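Local coordinates for protein alkyl hydroperoxide reductase E (Mycobacterium tuberculosis, PDB 5C04) that probably reduces hydrogen peroxide and organic hydroperoxides to water and alcohols as a thiol-specific peroxidase, protecting the cell against oxidative stress, at residues V121-E132 with L144-T153. The protein carries 1 engineered substitution. Sequence-based numbering, arbitrary orientation. Where two conformers were deposited one is given.
Sequences VVDRSGIIRFAE and LWTDALAALT
Phe130 and Ala148 meet where the C-terminal helix of this peroxiredoxin packs on a beta hairpin, a compact example of how a helix covers one face of a sheet. The methyl CB of Ala148 sits 3.7 Å from Phe130 CB and 3.8 Å from Val121 CG2. Because CG of Phe130 stands anti to the backbone N (chi1 172°), the ring lies beside the preceding helical turn: CZ approaches Leu144 CB at 3.9 Å, and CE2 lies near Trp145 CD1. The phenyl and indole planes are inclined at 64°, an oblique meeting.

Trp145 also supplies the polar link. Its NE1 donates to Glu132 OE2 over 2.9 Å, almost in the indole plane and on the syn side of the carboxylate, whose plane is turned 75° from the ring. Thr119 gives OE2 a second hydrogen bond and Lys134 pairs with OE1, so this buried acid is gripped at both oxygens.

Toward the chain end, Leu152 takes over. Its CD1 comes to 3.6 Å from Val121 CG1, the two side chains lying alongside with reversed sense, while CD2 approaches the aliphatic part of Arg129, whose guanidinium turns to Asp123 instead, NE bonding OD2 at 2.6 Å in a salt bridge. Asp123 OD1 meanwhile accepts from Ser125 N, which closes an Asx turn, and also from Ser125 OG and Ile127 N, bracing the hairpin loop.

Arg129 and Phe130 together face Val121 in a classic beta bulge, so the CB atoms of both point to segment 144-153. Strand 128-132 and helix 144-150 run nearly antiparallel, with axes 8.8 Å apart, the packing of a C-terminal helix against the antiparallel hairpin of a thioredoxin fold.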
ATOM      1  N   VAL A 121       7.685  -7.386  22.328  1.00 24.94           N
ATOM      2  CA  VAL A 121       8.319  -8.681  22.413  1.00 26.18           C
ATOM      3  C   VAL A 121       7.320  -9.626  23.065  1.00 28.64           C
ATOM      4  O   VAL A 121       6.743  -9.301  24.121  1.00 29.68           O
ATOM      5  CB  VAL A 121       9.630  -8.636  23.204  1.00 26.11           C
ATOM      6  CG1 VAL A 121      10.138 -10.063  23.400  1.00 27.44           C
ATOM      7  CG2 VAL A 121      10.657  -7.756  22.507  1.00 25.22           C
ATOM      8  N   VAL A 122       7.095 -10.755  22.393  1.00 28.53           N
ATOM      9  CA  VAL A 122       6.152 -11.782  22.822  1.00 31.08           C
ATOM     10  C   VAL A 122       6.975 -12.957  23.286  1.00 32.02           C
ATOM     11  O   VAL A 122       7.848 -13.452  22.561  1.00 31.79           O
ATOM     12  CB  VAL A 122       5.218 -12.234  21.663  1.00 31.32           C
ATOM     13  CG1 VAL A 122       4.191 -13.239  22.154  1.00 32.35           C
ATOM     14  CG2 VAL A 122       4.514 -11.043  21.039  1.00 30.71           C
ATOM     15  N   ASP A 123       6.726 -13.428  24.508  1.00 33.88           N
ATOM     16  CA  ASP A 123       7.542 -14.524  24.998  1.00 35.36           C
ATOM     17  C   ASP A 123       7.040 -15.858  24.449  1.00 36.53           C
ATOM     18  O   ASP A 123       6.075 -15.904  23.677  1.00 35.23           O
ATOM     19  CB  ASP A 123       7.677 -14.500  26.535  1.00 36.63           C
ATOM     20  CG  ASP A 123       6.416 -14.909  27.270  1.00 38.74           C
ATOM     21  OD1 ASP A 123       5.460 -15.453  26.674  1.00 39.05           O
ATOM     22  OD2 ASP A 123       6.410 -14.712  28.508  1.00 40.41           O
ATOM     23  N   ARG A 124       7.667 -16.952  24.867  1.00 37.03           N
ATOM     24  CA  ARG A 124       7.364 -18.268  24.305  0.50 38.73           C
ATOM     25  C   ARG A 124       5.983 -18.794  24.710  1.00 39.79           C
ATOM     26  O   ARG A 124       5.496 -19.762  24.138  1.00 42.38           O
ATOM     27  CB  ARG A 124       8.445 -19.274  24.698  0.50 40.18           C
ATOM     28  CG  ARG A 124       9.780 -19.049  24.005  0.50 39.78           C
ATOM     29  CD  ARG A 124      10.764 -20.148  24.369  0.50 41.61           C
ATOM     30  NE  ARG A 124      11.229 -20.031  25.750  0.50 42.52           N
ATOM     31  CZ  ARG A 124      12.355 -19.427  26.123  0.50 42.80           C
ATOM     32  NH1 ARG A 124      12.688 -19.382  27.406  0.50 43.84           N
ATOM     33  NH2 ARG A 124      13.152 -18.865  25.223  0.50 41.91           N
ATOM     34  N   SER A 125       5.346 -18.145  25.686  1.00 40.35           N
ATOM     35  CA  SER A 125       3.991 -18.488  26.096  1.00 43.78           C
ATOM     36  C   SER A 125       2.944 -17.511  25.551  1.00 42.29           C
ATOM     37  O   SER A 125       1.774 -17.620  25.890  1.00 42.48           O
ATOM     38  CB  SER A 125       3.887 -18.520  27.624  1.00 47.64           C
ATOM     39  OG  SER A 125       3.852 -17.202  28.150  1.00 50.39           O
ATOM     40  N   GLY A 126       3.358 -16.546  24.727  1.00 40.44           N
ATOM     41  CA  GLY A 126       2.413 -15.630  24.081  1.00 39.51           C
ATOM     42  C   GLY A 126       2.064 -14.369  24.861  1.00 38.66           C
ATOM     43  O   GLY A 126       1.080 -13.688  24.547  1.00 37.86           O
ATOM     44  N   ILE A 127       2.865 -14.051  25.873  1.00 37.52           N
ATOM     45  CA  ILE A 127       2.608 -12.899  26.721  1.00 36.61           C
ATOM     46  C   ILE A 127       3.540 -11.766  26.288  1.00 35.31           C
ATOM     47  O   ILE A 127       4.730 -11.991  26.028  1.00 35.38           O
ATOM     48  CB  ILE A 127       2.834 -13.258  28.217  1.00 38.83           C
ATOM     49  CG1 ILE A 127       1.923 -14.412  28.640  1.00 41.90           C
ATOM     50  CG2 ILE A 127       2.629 -12.036  29.101  1.00 39.40           C
ATOM     51  CD1 ILE A 127       0.446 -14.089  28.670  1.00 42.93           C
ATOM     52  N   ILE A 128       2.992 -10.552  26.220  1.00 36.12           N
ATOM     53  CA  ILE A 128       3.770  -9.340  25.907  1.00 34.51           C
ATOM     54  C   ILE A 128       4.676  -9.023  27.102  1.00 35.93           C
ATOM     55  O   ILE A 128       4.199  -8.888  28.237  1.00 36.48           O
ATOM     56  CB  ILE A 128       2.851  -8.130  25.579  1.00 34.70           C
ATOM     57  CG1 ILE A 128       2.087  -8.402  24.285  1.00 35.20           C
ATOM     58  CG2 ILE A 128       3.645  -6.838  25.467  1.00 33.43           C
ATOM     59  CD1 ILE A 128       0.949  -7.440  24.015  1.00 35.55           C
ATOM     60  N   ARG A 129       5.976  -8.978  26.842  1.00 35.04           N
ATOM     61  CA  ARG A 129       6.983  -8.711  27.877  1.00 34.69           C
ATOM     62  C   ARG A 129       7.694  -7.375  27.697  1.00 33.93           C
ATOM     63  O   ARG A 129       8.421  -6.923  28.594  1.00 34.42           O
ATOM     64  CB  ARG A 129       8.002  -9.853  27.896  1.00 37.37           C
ATOM     65  CG  ARG A 129       7.398 -11.209  28.252  1.00 40.04           C
ATOM     66  CD  ARG A 129       6.822 -11.244  29.665  1.00 42.79           C
ATOM     67  NE  ARG A 129       6.161 -12.520  29.964  1.00 47.23           N
ATOM     68  CZ  ARG A 129       5.457 -12.763  31.070  1.00 50.34           C
ATOM     69  NH1 ARG A 129       5.322 -11.822  32.003  1.00 51.39           N
ATOM     70  NH2 ARG A 129       4.888 -13.956  31.253  1.00 53.46           N
ATOM     71  N   PHE A 130       7.511  -6.761  26.519  1.00 30.43           N
ATOM     72  CA  PHE A 130       8.032  -5.448  26.222  1.00 29.07           C
ATOM     73  C   PHE A 130       7.001  -4.798  25.300  1.00 29.27           C
ATOM     74  O   PHE A 130       6.433  -5.485  24.436  1.00 29.75           O
ATOM     75  CB  PHE A 130       9.391  -5.555  25.511  1.00 28.67           C
ATOM     76  CG  PHE A 130       9.910  -4.250  25.001  1.00 27.85           C
ATOM     77  CD1 PHE A 130      10.570  -3.353  25.824  1.00 28.07           C
ATOM     78  CD2 PHE A 130       9.720  -3.887  23.669  1.00 27.44           C
ATOM     79  CE1 PHE A 130      11.054  -2.143  25.336  1.00 27.28           C
ATOM     80  CE2 PHE A 130      10.174  -2.686  23.197  1.00 26.28           C
ATOM     81  CZ  PHE A 130      10.815  -1.792  24.007  1.00 27.62           C
ATOM     82  N   ALA A 131       6.776  -3.500  25.494  1.00 29.63           N
ATOM     83  CA  ALA A 131       5.787  -2.762  24.694  1.00 28.82           C
ATOM     84  C   ALA A 131       6.129  -1.295  24.621  1.00 29.68           C
ATOM     85  O   ALA A 131       6.335  -0.643  25.646  1.00 31.15           O
ATOM     86  CB  ALA A 131       4.384  -2.954  25.258  1.00 31.31           C
ATOM     87  N   GLU A 132       6.184  -0.750  23.401  1.00 27.20           N
ATOM     88  CA  GLU A 132       6.363   0.677  23.248  1.00 26.68           C
ATOM     89  C   GLU A 132       5.595   1.139  22.025  1.00 26.19           C
ATOM     90  O   GLU A 132       5.275   0.321  21.134  1.00 26.81           O
ATOM     91  CB  GLU A 132       7.829   1.041  23.079  1.00 27.56           C
ATOM     92  CG  GLU A 132       8.410   0.602  21.739  1.00 26.54           C
ATOM     93  CD  GLU A 132       9.870   0.902  21.519  1.00 27.93           C
ATOM     94  OE1 GLU A 132      10.503   1.623  22.343  1.00 30.23           O
ATOM     95  OE2 GLU A 132      10.406   0.404  20.486  1.00 25.68           O
ATOM     96  N   LEU A 144      16.755  -1.207  23.396  1.00 25.37           N
ATOM     97  CA  LEU A 144      15.687  -1.686  24.243  1.00 27.42           C
ATOM     98  C   LEU A 144      15.180  -3.045  23.742  1.00 26.26           C
ATOM     99  O   LEU A 144      14.774  -3.924  24.504  1.00 27.85           O
ATOM    100  CB  LEU A 144      14.566  -0.649  24.311  1.00 29.73           C
ATOM    101  CG  LEU A 144      14.959   0.809  24.648  1.00 32.39           C
ATOM    102  CD1 LEU A 144      13.736   1.719  24.566  1.00 34.74           C
ATOM    103  CD2 LEU A 144      15.623   0.941  25.999  1.00 34.62           C
ATOM    104  N   TRP A 145      15.184  -3.210  22.418  1.00 25.62           N
ATOM    105  CA  TRP A 145      14.720  -4.439  21.827  1.00 25.15           C
ATOM    106  C   TRP A 145      15.639  -5.603  22.113  1.00 25.65           C
ATOM    107  O   TRP A 145      15.198  -6.644  22.527  1.00 25.64           O
ATOM    108  CB  TRP A 145      14.637  -4.292  20.290  1.00 24.80           C
ATOM    109  CG  TRP A 145      13.841  -3.118  19.761  1.00 23.60           C
ATOM    110  CD1 TRP A 145      13.088  -2.194  20.466  1.00 24.23           C
ATOM    111  CD2 TRP A 145      13.681  -2.777  18.376  1.00 21.69           C
ATOM    112  NE1 TRP A 145      12.527  -1.283  19.595  1.00 22.88           N
ATOM    113  CE2 TRP A 145      12.851  -1.640  18.309  1.00 21.69           C
ATOM    114  CE3 TRP A 145      14.174  -3.334  17.190  1.00 22.00           C
ATOM    115  CZ2 TRP A 145      12.479  -1.059  17.090  1.00 21.16           C
ATOM    116  CZ3 TRP A 145      13.804  -2.761  15.998  1.00 20.59           C
ATOM    117  CH2 TRP A 145      12.996  -1.625  15.960  1.00 20.81           C
ATOM    118  N   THR A 146      16.928  -5.406  21.866  1.00 27.32           N
ATOM    119  CA  THR A 146      17.893  -6.449  22.179  1.00 29.64           C
ATOM    120  C   THR A 146      17.893  -6.762  23.682  1.00 30.41           C
ATOM    121  O   THR A 146      17.971  -7.916  24.060  1.00 30.23           O
ATOM    122  CB  THR A 146      19.317  -6.087  21.731  1.00 31.64           C
ATOM    123  OG1 THR A 146      19.703  -4.835  22.281  1.00 34.59           O
ATOM    124  CG2 THR A 146      19.415  -5.983  20.232  1.00 32.41           C
ATOM    125  N   ASP A 147      17.784  -5.742  24.529  1.00 28.79           N
ATOM    126  CA  ASP A 147      17.728  -5.982  25.974  1.00 29.50           C
ATOM    127  C   ASP A 147      16.529  -6.830  26.374  1.00 29.83           C
ATOM    128  O   ASP A 147      16.628  -7.725  27.199  1.00 31.15           O
ATOM    129  CB  ASP A 147      17.677  -4.658  26.728  1.00 29.94           C
ATOM    130  CG  ASP A 147      17.527  -4.851  28.214  1.00 31.87           C
ATOM    131  OD1 ASP A 147      18.519  -5.300  28.824  1.00 32.10           O
ATOM    132  OD2 ASP A 147      16.414  -4.637  28.747  1.00 31.70           O
ATOM    133  N   ALA A 148      15.372  -6.535  25.779  1.00 27.86           N
ATOM    134  CA  ALA A 148      14.152  -7.249  26.077  1.00 30.33           C
ATOM    135  C   ALA A 148      14.250  -8.728  25.693  1.00 31.40           C
ATOM    136  O   ALA A 148      13.823  -9.609  26.432  1.00 33.61           O
ATOM    137  CB  ALA A 148      12.978  -6.585  25.344  1.00 29.79           C
ATOM    138  N   LEU A 149      14.796  -8.982  24.504  1.00 31.33           N
ATOM    139  CA  LEU A 149      15.006 -10.338  24.022  1.00 31.92           C
ATOM    140  C   LEU A 149      16.005 -11.096  24.903  1.00 33.37           C
ATOM    141  O   LEU A 149      15.781 -12.262  25.231  1.00 34.45           O
ATOM    142  CB  LEU A 149      15.505 -10.319  22.567  1.00 31.60           C
ATOM    143  CG  LEU A 149      14.465  -9.911  21.524  1.00 30.91           C
ATOM    144  CD1 LEU A 149      15.151  -9.707  20.187  1.00 31.64           C
ATOM    145  CD2 LEU A 149      13.350 -10.944  21.405  1.00 31.14           C
ATOM    146  N   ALA A 150      17.089 -10.423  25.287  1.00 33.11           N
ATOM    147  CA  ALA A 150      18.130 -11.031  26.126  1.00 35.46           C
ATOM    148  C   ALA A 150      17.601 -11.487  27.489  1.00 38.74           C
ATOM    149  O   ALA A 150      18.032 -12.517  28.016  1.00 40.59           O
ATOM    150  CB  ALA A 150      19.292 -10.061  26.294  1.00 34.10           C
ATOM    151  N   ALA A 151      16.656 -10.740  28.054  1.00 39.74           N
ATOM    152  CA  ALA A 151      16.008 -11.122  29.314  1.00 39.91           C
ATOM    153  C   ALA A 151      15.199 -12.424  29.245  1.00 42.71           C
ATOM    154  O   ALA A 151      14.887 -13.020  30.277  1.00 44.47           O
ATOM    155  CB  ALA A 151      15.106  -9.994  29.796  1.00 40.47           C
ATOM    156  N   LEU A 152      14.844 -12.864  28.038  1.00 41.27           N
ATOM    157  CA  LEU A 152      13.923 -13.982  27.858  1.00 41.57           C
ATOM    158  C   LEU A 152      14.536 -15.283  27.308  1.00 44.47           C
ATOM    159  O   LEU A 152      13.802 -16.220  26.969  1.00 45.61           O
ATOM    160  CB  LEU A 152      12.814 -13.520  26.903  1.00 38.74           C
ATOM    161  CG  LEU A 152      11.925 -12.417  27.463  1.00 38.70           C
ATOM    162  CD1 LEU A 152      11.102 -11.850  26.319  1.00 37.92           C
ATOM    163  CD2 LEU A 152      11.024 -12.924  28.581  1.00 39.48           C
ATOM    164  N   THR A 153      15.859 -15.364  27.218  1.00 47.58           N
ATOM    165  CA  THR A 153      16.484 -16.490  26.510  1.00 51.69           C
ATOM    166  C   THR A 153      16.298 -17.807  27.252  1.00 54.78           C
ATOM    167  O   THR A 153      16.839 -17.987  28.343  1.00 58.62           O
ATOM    168  CB  THR A 153      17.986 -16.261  26.277  1.00 52.17           C
ATOM    169  OG1 THR A 153      18.630 -16.010  27.534  1.00 54.33           O
ATOM    170  CG2 THR A 153      18.204 -15.088  25.336  1.00 50.92           C
TER